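Local structure of pngf-ii (Elizabethkingia meningoseptica, 4R4X) at residues F383-N387 with W528-G532; E441-D447 with H509-I515. The protein removes N-linked glycans from glycoproteins as a peptide:N-glycosidase, probably by hydrolysing the bond between the asparagine side chain and the innermost sugar. All blocks are in the same frame, centred on the assembly; numbering follows the deposited sequence. Where two conformers were deposited one is given.

Contact 1 and contact 2 lie in the C-terminal half of the chain, their centres about 13 Å apart. Contact 1 (383-387 with 528-532) joins the outermost strand, 378-384, to its neighbour 527-537 in a nine-stranded antiparallel sheet, whereas contact 2 (441-447 with 509-515) lies in the middle of a four-stranded antiparallel one. Along the chain contact 2 is nested inside the loop that contact 1 closes. The two sheets meet through side chains: Phe383 packs on Val513, and the Trp528 indole on Asn442 and Ile515. This layering is consistent with the beta-sandwich of the PNGase F family, each contact zipping one layer while their apolar sides press together.

Contact 1 (F383-N387 with W528-G532)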
ATOM      1  N   PHE A 383      -4.000  24.109   6.059  1.00 13.40           N
ATOM      2  CA  PHE A 383      -2.828  24.482   6.829  1.00 12.64           C
ATOM      3  C   PHE A 383      -1.868  23.319   6.965  1.00 12.66           C
ATOM      4  O   PHE A 383      -2.240  22.149   6.814  1.00 12.94           O
ATOM      5  CB  PHE A 383      -3.187  25.025   8.220  1.00 12.81           C
ATOM      6  CG  PHE A 383      -3.970  24.074   9.077  1.00 12.73           C
ATOM      7  CD1 PHE A 383      -3.335  23.196   9.922  1.00 13.26           C
ATOM      8  CD2 PHE A 383      -5.358  24.132   9.100  1.00 13.40           C
ATOM      9  CE1 PHE A 383      -4.062  22.320  10.710  1.00 13.21           C
ATOM     10  CE2 PHE A 383      -6.100  23.279   9.904  1.00 13.35           C
ATOM     11  CZ  PHE A 383      -5.446  22.366  10.702  1.00 13.92           C
ATOM     12  N   ASN A 384      -0.622  23.670   7.247  1.00 13.10           N
ATOM     13  CA  ASN A 384       0.416  22.699   7.574  1.00 13.50           C
ATOM     14  C   ASN A 384       1.528  23.420   8.309  1.00 13.32           C
ATOM     15  O   ASN A 384       2.246  24.229   7.707  1.00 13.26           O
ATOM     16  CB  ASN A 384       0.958  22.050   6.314  1.00 13.84           C
ATOM     17  CG  ASN A 384       1.758  20.793   6.611  1.00 14.80           C
ATOM     18  OD1 ASN A 384       2.328  20.625   7.695  1.00 13.80           O
ATOM     19  ND2 ASN A 384       1.777  19.884   5.648  1.00 16.19           N
ATOM     20  N   THR A 385       1.644  23.157   9.609  1.00 12.84           N
ATOM     21  CA  THR A 385       2.670  23.778  10.415  1.00 13.17           C
ATOM     22  C   THR A 385       3.965  22.996  10.446  1.00 13.10           C
ATOM     23  O   THR A 385       4.952  23.506  10.934  1.00 13.71           O
ATOM     24  CB  THR A 385       2.231  24.009  11.874  1.00 12.95           C
ATOM     25  OG1 THR A 385       2.138  22.756  12.574  1.00 12.77           O
ATOM     26  CG2 THR A 385       0.874  24.754  11.919  1.00 13.71           C
ATOM     27  N   THR A 386       3.963  21.772   9.937  1.00 12.96           N
ATOM     28  CA  THR A 386       5.149  20.926   9.991  1.00 13.02           C
ATOM     29  C   THR A 386       6.309  21.530   9.186  1.00 13.79           C
ATOM     30  O   THR A 386       6.196  21.721   7.966  1.00 13.29           O
ATOM     31  CB  THR A 386       4.842  19.514   9.465  1.00 12.98           C
ATOM     32  OG1 THR A 386       3.735  18.943  10.186  1.00 12.54           O
ATOM     33  CG2 THR A 386       6.074  18.598   9.608  1.00 13.32           C
ATOM     34  N   ASN A 387       7.436  21.788   9.840  1.00 13.97           N
ATOM     35  CA  ASN A 387       8.529  22.461   9.136  1.00 14.63           C
ATOM     36  C   ASN A 387       9.507  21.475   8.485  1.00 15.21           C
ATOM     37  O   ASN A 387      10.623  21.176   8.979  1.00 14.89           O
ATOM     38  CB  ASN A 387       9.194  23.537   9.988  1.00 15.39           C
ATOM     39  CG  ASN A 387       9.835  22.993  11.242  1.00 16.30           C
ATOM     40  OD1 ASN A 387       9.333  22.044  11.858  1.00 16.61           O
ATOM     41  ND2 ASN A 387      10.958  23.591  11.626  1.00 15.96           N
ATOM     42  N   TRP A 528       4.090  22.222  17.878  1.00 12.34           N
ATOM     43  CA  TRP A 528       3.059  21.287  17.397  1.00 11.70           C
ATOM     44  C   TRP A 528       3.046  21.225  15.873  1.00 11.54           C
ATOM     45  O   TRP A 528       2.809  22.240  15.214  1.00 11.69           O
ATOM     46  CB  TRP A 528       1.686  21.676  17.942  1.00 11.85           C
ATOM     47  CG  TRP A 528       1.570  21.338  19.387  1.00 12.04           C
ATOM     48  CD1 TRP A 528       2.093  22.035  20.438  1.00 12.17           C
ATOM     49  CD2 TRP A 528       0.986  20.161  19.936  1.00 11.89           C
ATOM     50  NE1 TRP A 528       1.850  21.365  21.613  1.00 12.64           N
ATOM     51  CE2 TRP A 528       1.157  20.218  21.330  1.00 12.22           C
ATOM     52  CE3 TRP A 528       0.295  19.076  19.386  1.00 11.84           C
ATOM     53  CZ2 TRP A 528       0.659  19.230  22.183  1.00 12.50           C
ATOM     54  CZ3 TRP A 528      -0.183  18.096  20.235  1.00 11.85           C
ATOM     55  CH2 TRP A 528       0.010  18.165  21.602  1.00 12.01           C
ATOM     56  N   ASN A 529       3.323  20.036  15.334  1.00 11.39           N
ATOM     57  CA  ASN A 529       3.247  19.762  13.907  1.00 11.78           C
ATOM     58  C   ASN A 529       1.822  19.345  13.570  1.00 12.35           C
ATOM     59  O   ASN A 529       1.399  18.223  13.915  1.00 12.50           O
ATOM     60  CB  ASN A 529       4.195  18.633  13.517  1.00 12.87           C
ATOM     61  CG  ASN A 529       5.649  19.035  13.530  1.00 13.09           C
ATOM     62  OD1 ASN A 529       6.028  20.110  13.083  1.00 13.42           O
ATOM     63  ND2 ASN A 529       6.482  18.121  13.976  1.00 14.16           N
ATOM     64  N   VAL A 530       1.074  20.241  12.925  1.00 12.44           N
ATOM     65  CA  VAL A 530      -0.322  19.989  12.607  1.00 12.87           C
ATOM     66  C   VAL A 530      -0.604  20.288  11.133  1.00 12.91           C
ATOM     67  O   VAL A 530      -0.171  21.312  10.570  1.00 13.27           O
ATOM     68  CB  VAL A 530      -1.298  20.746  13.548  1.00 13.15           C
ATOM     69  CG1 VAL A 530      -0.921  20.541  15.012  1.00 13.22           C
ATOM     70  CG2 VAL A 530      -1.323  22.229  13.259  1.00 13.71           C
ATOM     71  N   SER A 531      -1.282  19.351  10.485  1.00 13.44           N
ATOM     72  CA  SER A 531      -1.796  19.598   9.141  1.00 13.87           C
ATOM     73  C   SER A 531      -3.286  19.306   9.039  1.00 13.49           C
ATOM     74  O   SER A 531      -3.846  18.439   9.734  1.00 13.36           O
ATOM     75  CB  SER A 531      -0.997  18.832   8.085  1.00 13.95           C
ATOM     76  OG  SER A 531      -1.372  17.487   8.063  1.00 15.47           O
ATOM     77  N   GLY A 532      -3.922  20.060   8.151  1.00 13.40           N
ATOM     78  CA  GLY A 532      -5.346  19.983   7.924  1.00 13.42           C
ATOM     79  C   GLY A 532      -5.674  20.079   6.464  1.00 13.63           C
ATOM     80  O   GLY A 532      -5.262  21.020   5.786  1.00 13.46           O
TER
HETATM   81  O   HOH W   1       9.074  19.877  13.302  1.00 28.84           O
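Where the antiparallel edge strand 378-384 peels away from strand 527-537, the hydroxyl of Thr385 carries on the ladder with Val530 that the backbone is leaving. The last hydrogen-bonded pair of the ladder is Phe383 with Gly532, in which Gly532 N donates to Phe383 O at 3.0 Å and the return bond is weak; the non-hydrogen-bonded pair Asn384 with Ser531 follows it. Thr385 N then bonds to Val530 O at 2.8 Å. The hydroxyl of the same residue takes over from there: Thr385 OG1 receives Val530 N at 2.8 Å and donates in plane to a lone pair of Trp528 O, also at 2.8 Å. A chi1 of 71° sets OG1 between N and C of its own residue, turned to the partner strand, and CG2 of Thr385 rests against CG2 of Val530 at 3.6 Å.

Phe383 curls back over Gly532. With no side chain in the way, the ring lies on the glycine backbone, and Gly532 CA makes a CH-pi contact 3.9 Å from the ring centroid, 18° off the normal. On the other face of the sheet, Asn384 closes an Asx turn, OD1 accepting Thr386 N at 3.0 Å, which bends the departing chain. Thr386 then crosses Asn529 at about a right angle, its OG1 3.4 Å from Asn529 CB.

Glu298, on strand 297-303, takes hydrogen bonds from Thr386 and Ser531 with its two oxygens, tying both segments to a more distant strand of the sheet. Strand 416-428 flanks 527-537 on its other side, pairing with Asn529 and Ser531, and Phe383 reaches Val406 and Val408 of strand 406-412 in the facing sheet.

Contact 2 (E441-D447 with H509-I515); sequences ENSIYLD and HTIQVKI
The carboxylate of Asp447 finishes this strand pair by gripping His509 with one oxygen and the backbone of Thr510 with the other. His509 ND1 donates to OD2 at 2.8 Å, on the syn lone pair and within 2° of the imidazole plane, while carboxylate and ring are turned 32° apart. Thr510 N meets Asp447 OD1 at 2.9 Å, so a side-chain oxygen accepts the amide here. Asp447 N in turn gives a bond of 2.8 Å to Thr510 O. The residue sits in a left-handed backbone conformation just after strand 442-446, and CG swings beside its own N (chi1 -64°), which brings the carboxylate across to strand 507-514.

Behind this end the pairing is regular and antiparallel, with two-way backbone bonds at Ser443-Lys514 and Tyr445-Gln512; Tyr445 N reaches Gln512 O at 2.8 Å. On the same face as Tyr445, the extended Lys514 side chain crosses that of Tyr445 at about a right angle. Its CD is 3.7 Å from Tyr445 CE1, and CE makes an off-centre CH-pi contact 4.3 Å from the ring centroid. The amine goes on to a salt bridge with Asp403. The reverse face is aliphatic, with Leu446 CD1 4.1 Å from Ile511 CG1, and Ile444 and Val513 resting on Tyr423 of strand 416-428. Asn442 lies alongside Ile515, its OD1 held by Tyr423 and Thr425.

At the far end a water bridges Glu441 O and Ser443 OG, and a weak bond from it to Lys514 O ties it to 509-515. Because His509 NE2 also bonds to Asn505 O, both ring nitrogens face acceptors; the imidazole is therefore probably protonated twice, and its bond to Asp447 would gain ionic character.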
ATOM      1  N   GLU A 441      -4.911  19.182  25.061  1.00 13.57           N
ATOM      2  CA  GLU A 441      -6.104  19.220  24.246  1.00 14.09           C
ATOM      3  C   GLU A 441      -5.962  20.086  22.997  1.00 13.20           C
ATOM      4  O   GLU A 441      -5.608  21.245  23.106  1.00 13.23           O
ATOM      5  CB  GLU A 441      -7.255  19.718  25.101  1.00 16.14           C
ATOM      6  CG  GLU A 441      -8.599  19.751  24.410  1.00 17.80           C
ATOM      7  CD  GLU A 441      -9.724  20.019  25.411  1.00 20.07           C
ATOM      8  OE1 GLU A 441      -9.991  21.199  25.723  1.00 22.12           O
ATOM      9  OE2 GLU A 441     -10.341  19.045  25.884  1.00 19.42           O
ATOM     10  N   ASN A 442      -6.220  19.497  21.816  1.00 12.46           N
ATOM     11  CA  ASN A 442      -6.288  20.224  20.543  1.00 12.34           C
ATOM     12  C   ASN A 442      -7.757  20.584  20.310  1.00 12.60           C
ATOM     13  O   ASN A 442      -8.622  19.695  20.319  1.00 12.71           O
ATOM     14  CB  ASN A 442      -5.829  19.365  19.329  1.00 11.91           C
ATOM     15  CG  ASN A 442      -4.322  19.104  19.270  1.00 12.11           C
ATOM     16  OD1 ASN A 442      -3.746  18.989  18.176  1.00 11.86           O
ATOM     17  ND2 ASN A 442      -3.686  18.966  20.416  1.00 12.22           N
ATOM     18  N   SER A 443      -8.036  21.854  20.052  1.00 13.18           N
ATOM     19  CA  SER A 443      -9.397  22.337  19.798  1.00 12.91           C
ATOM     20  C   SER A 443      -9.505  22.879  18.369  1.00 13.59           C
ATOM     21  O   SER A 443      -8.727  23.713  17.956  1.00 14.80           O
ATOM     22  CB  SER A 443      -9.755  23.435  20.791  1.00 13.33           C
ATOM     23  OG  SER A 443      -9.822  22.914  22.113  1.00 13.61           O
ATOM     24  N   ILE A 444     -10.481  22.384  17.624  1.00 14.42           N
ATOM     25  CA  ILE A 444     -10.713  22.786  16.239  1.00 14.53           C
ATOM     26  C   ILE A 444     -12.032  23.582  16.164  1.00 14.30           C
ATOM     27  O   ILE A 444     -13.088  23.113  16.611  1.00 13.93           O
ATOM     28  CB  ILE A 444     -10.784  21.559  15.310  1.00 15.81           C
ATOM     29  CG1 ILE A 444      -9.413  20.854  15.189  1.00 17.28           C
ATOM     30  CG2 ILE A 444     -11.218  21.962  13.905  1.00 15.96           C
ATOM     31  CD1 ILE A 444      -8.977  20.150  16.442  1.00 18.51           C
ATOM     32  N   TYR A 445     -11.954  24.775  15.584  1.00 14.79           N
ATOM     33  CA  TYR A 445     -13.103  25.649  15.404  1.00 14.96           C
ATOM     34  C   TYR A 445     -13.450  25.789  13.920  1.00 15.17           C
ATOM     35  O   TYR A 445     -12.554  25.833  13.057  1.00 15.22           O
ATOM     36  CB  TYR A 445     -12.770  27.028  15.970  1.00 16.26           C
ATOM     37  CG  TYR A 445     -12.492  27.063  17.451  1.00 17.24           C
ATOM     38  CD1 TYR A 445     -11.305  26.572  17.969  1.00 17.37           C
ATOM     39  CD2 TYR A 445     -13.408  27.630  18.338  1.00 18.60           C
ATOM     40  CE1 TYR A 445     -11.049  26.617  19.325  1.00 18.47           C
ATOM     41  CE2 TYR A 445     -13.140  27.699  19.692  1.00 19.31           C
ATOM     42  CZ  TYR A 445     -11.960  27.174  20.173  1.00 19.03           C
ATOM     43  OH  TYR A 445     -11.695  27.211  21.520  1.00 22.33           O
ATOM     44  N   LEU A 446     -14.744  25.854  13.626  1.00 15.13           N
ATOM     45  CA  LEU A 446     -15.259  26.114  12.284  1.00 15.53           C
ATOM     46  C   LEU A 446     -16.127  27.384  12.383  1.00 16.03           C
ATOM     47  O   LEU A 446     -17.063  27.418  13.156  1.00 14.55           O
ATOM     48  CB  LEU A 446     -16.132  24.953  11.814  1.00 16.46           C
ATOM     49  CG  LEU A 446     -16.897  25.171  10.507  1.00 16.94           C
ATOM     50  CD1 LEU A 446     -15.941  25.318   9.344  1.00 17.40           C
ATOM     51  CD2 LEU A 446     -17.903  24.054  10.286  1.00 17.88           C
ATOM     52  N   ASP A 447     -15.762  28.417  11.634  1.00 17.07           N
ATOM     53  CA  ASP A 447     -16.497  29.672  11.620  1.00 18.38           C
ATOM     54  C   ASP A 447     -16.700  30.208  13.012  1.00 19.10           C
ATOM     55  O   ASP A 447     -17.800  30.634  13.362  1.00 20.11           O
ATOM     56  CB  ASP A 447     -17.816  29.492  10.882  1.00 19.18           C
ATOM     57  CG  ASP A 447     -17.603  29.141   9.429  1.00 19.24           C
ATOM     58  OD1 ASP A 447     -16.674  29.730   8.856  1.00 18.80           O
ATOM     59  OD2 ASP A 447     -18.331  28.295   8.857  1.00 20.29           O
ATOM     60  N   HIS A 509     -15.358  30.692   4.710  1.00 17.23           N
ATOM     61  CA  HIS A 509     -15.317  29.963   5.963  1.00 16.71           C
ATOM     62  C   HIS A 509     -13.970  30.161   6.617  1.00 16.30           C
ATOM     63  O   HIS A 509     -13.000  30.552   5.967  1.00 16.69           O
ATOM     64  CB  HIS A 509     -15.572  28.470   5.722  1.00 17.04           C
ATOM     65  CG  HIS A 509     -16.961  28.167   5.258  1.00 18.02           C
ATOM     66  ND1 HIS A 509     -18.029  28.044   6.126  1.00 19.54           N
ATOM     67  CD2 HIS A 509     -17.459  27.969   4.018  1.00 18.27           C
ATOM     68  CE1 HIS A 509     -19.127  27.798   5.439  1.00 19.35           C
ATOM     69  NE2 HIS A 509     -18.810  27.754   4.157  1.00 20.04           N
ATOM     70  N   THR A 510     -13.914  29.923   7.915  1.00 15.58           N
ATOM     71  CA  THR A 510     -12.663  29.927   8.661  0.50 14.38           C
ATOM     72  C   THR A 510     -12.500  28.647   9.465  1.00 15.02           C
ATOM     73  O   THR A 510     -13.475  28.087  10.000  1.00 14.12           O
ATOM     74  CB  THR A 510     -12.586  31.101   9.645  0.50 14.09           C
ATOM     75  OG1 THR A 510     -13.603  30.950  10.649  0.50 13.82           O
ATOM     76  CG2 THR A 510     -12.704  32.434   8.909  0.50 13.60           C
ATOM     77  N   ILE A 511     -11.287  28.139   9.526  1.00 14.99           N
ATOM     78  CA  ILE A 511     -11.016  27.038  10.432  1.00 15.83           C
ATOM     79  C   ILE A 511      -9.908  27.528  11.341  1.00 15.42           C
ATOM     80  O   ILE A 511      -9.019  28.266  10.904  1.00 16.20           O
ATOM     81  CB  ILE A 511     -10.650  25.747   9.697  1.00 16.96           C
ATOM     82  CG1 ILE A 511     -11.896  25.133   9.066  1.00 17.85           C
ATOM     83  CG2 ILE A 511     -10.043  24.733  10.672  1.00 17.47           C
ATOM     84  CD1 ILE A 511     -11.632  24.003   8.064  1.00 18.60           C
ATOM     85  N   GLN A 512      -9.978  27.144  12.608  1.00 15.23           N
ATOM     86  CA  GLN A 512      -8.977  27.545  13.578  1.00 14.54           C
ATOM     87  C   GLN A 512      -8.569  26.391  14.492  1.00 14.52           C
ATOM     88  O   GLN A 512      -9.406  25.592  14.879  1.00 14.45           O
ATOM     89  CB  GLN A 512      -9.496  28.700  14.407  1.00 15.20           C
ATOM     90  CG  GLN A 512      -8.480  29.198  15.427  1.00 16.03           C
ATOM     91  CD  GLN A 512      -8.976  30.402  16.184  1.00 16.95           C
ATOM     92  OE1 GLN A 512      -8.209  31.325  16.490  1.00 18.14           O
ATOM     93  NE2 GLN A 512     -10.249  30.403  16.485  1.00 16.12           N
ATOM     94  N   VAL A 513      -7.273  26.304  14.789  1.00 14.80           N
ATOM     95  CA  VAL A 513      -6.752  25.324  15.753  1.00 15.19           C
ATOM     96  C   VAL A 513      -6.103  26.044  16.905  1.00 15.03           C
ATOM     97  O   VAL A 513      -5.270  26.917  16.690  1.00 14.76           O
ATOM     98  CB  VAL A 513      -5.699  24.393  15.130  1.00 15.45           C
ATOM     99  CG1 VAL A 513      -5.213  23.350  16.142  1.00 16.15           C
ATOM    100  CG2 VAL A 513      -6.293  23.724  13.909  1.00 16.93           C
ATOM    101  N   LYS A 514      -6.479  25.652  18.120  1.00 14.82           N
ATOM    102  CA  LYS A 514      -5.904  26.184  19.344  1.00 14.45           C
ATOM    103  C   LYS A 514      -5.381  24.994  20.155  1.00 13.99           C
ATOM    104  O   LYS A 514      -6.055  23.968  20.238  1.00 13.05           O
ATOM    105  CB  LYS A 514      -6.961  26.901  20.186  1.00 15.17           C
ATOM    106  CG  LYS A 514      -7.587  28.131  19.542  1.00 16.80           C
ATOM    107  CD  LYS A 514      -8.446  28.891  20.548  1.00 17.84           C
ATOM    108  CE  LYS A 514      -9.244  29.995  19.883  1.00 19.00           C
ATOM    109  NZ  LYS A 514     -10.095  30.669  20.891  1.00 19.82           N
ATOM    110  N   ILE A 515      -4.186  25.145  20.733  1.00 13.31           N
ATOM    111  CA  ILE A 515      -3.540  24.131  21.586  1.00 13.10           C
ATOM    112  C   ILE A 515      -2.814  24.884  22.706  1.00 13.12           C
ATOM    113  O   ILE A 515      -2.101  25.849  22.404  1.00 13.50           O
ATOM    114  CB  ILE A 515      -2.487  23.332  20.767  1.00 13.41           C
ATOM    115  CG1 ILE A 515      -3.129  22.713  19.525  1.00 13.52           C
ATOM    116  CG2 ILE A 515      -1.829  22.245  21.589  1.00 13.62           C
ATOM    117  CD1 ILE A 515      -2.116  22.123  18.552  1.00 13.63           C
TER
HETATM  118  O   HOH W   2      -7.421  23.407  23.240  1.00 13.16           O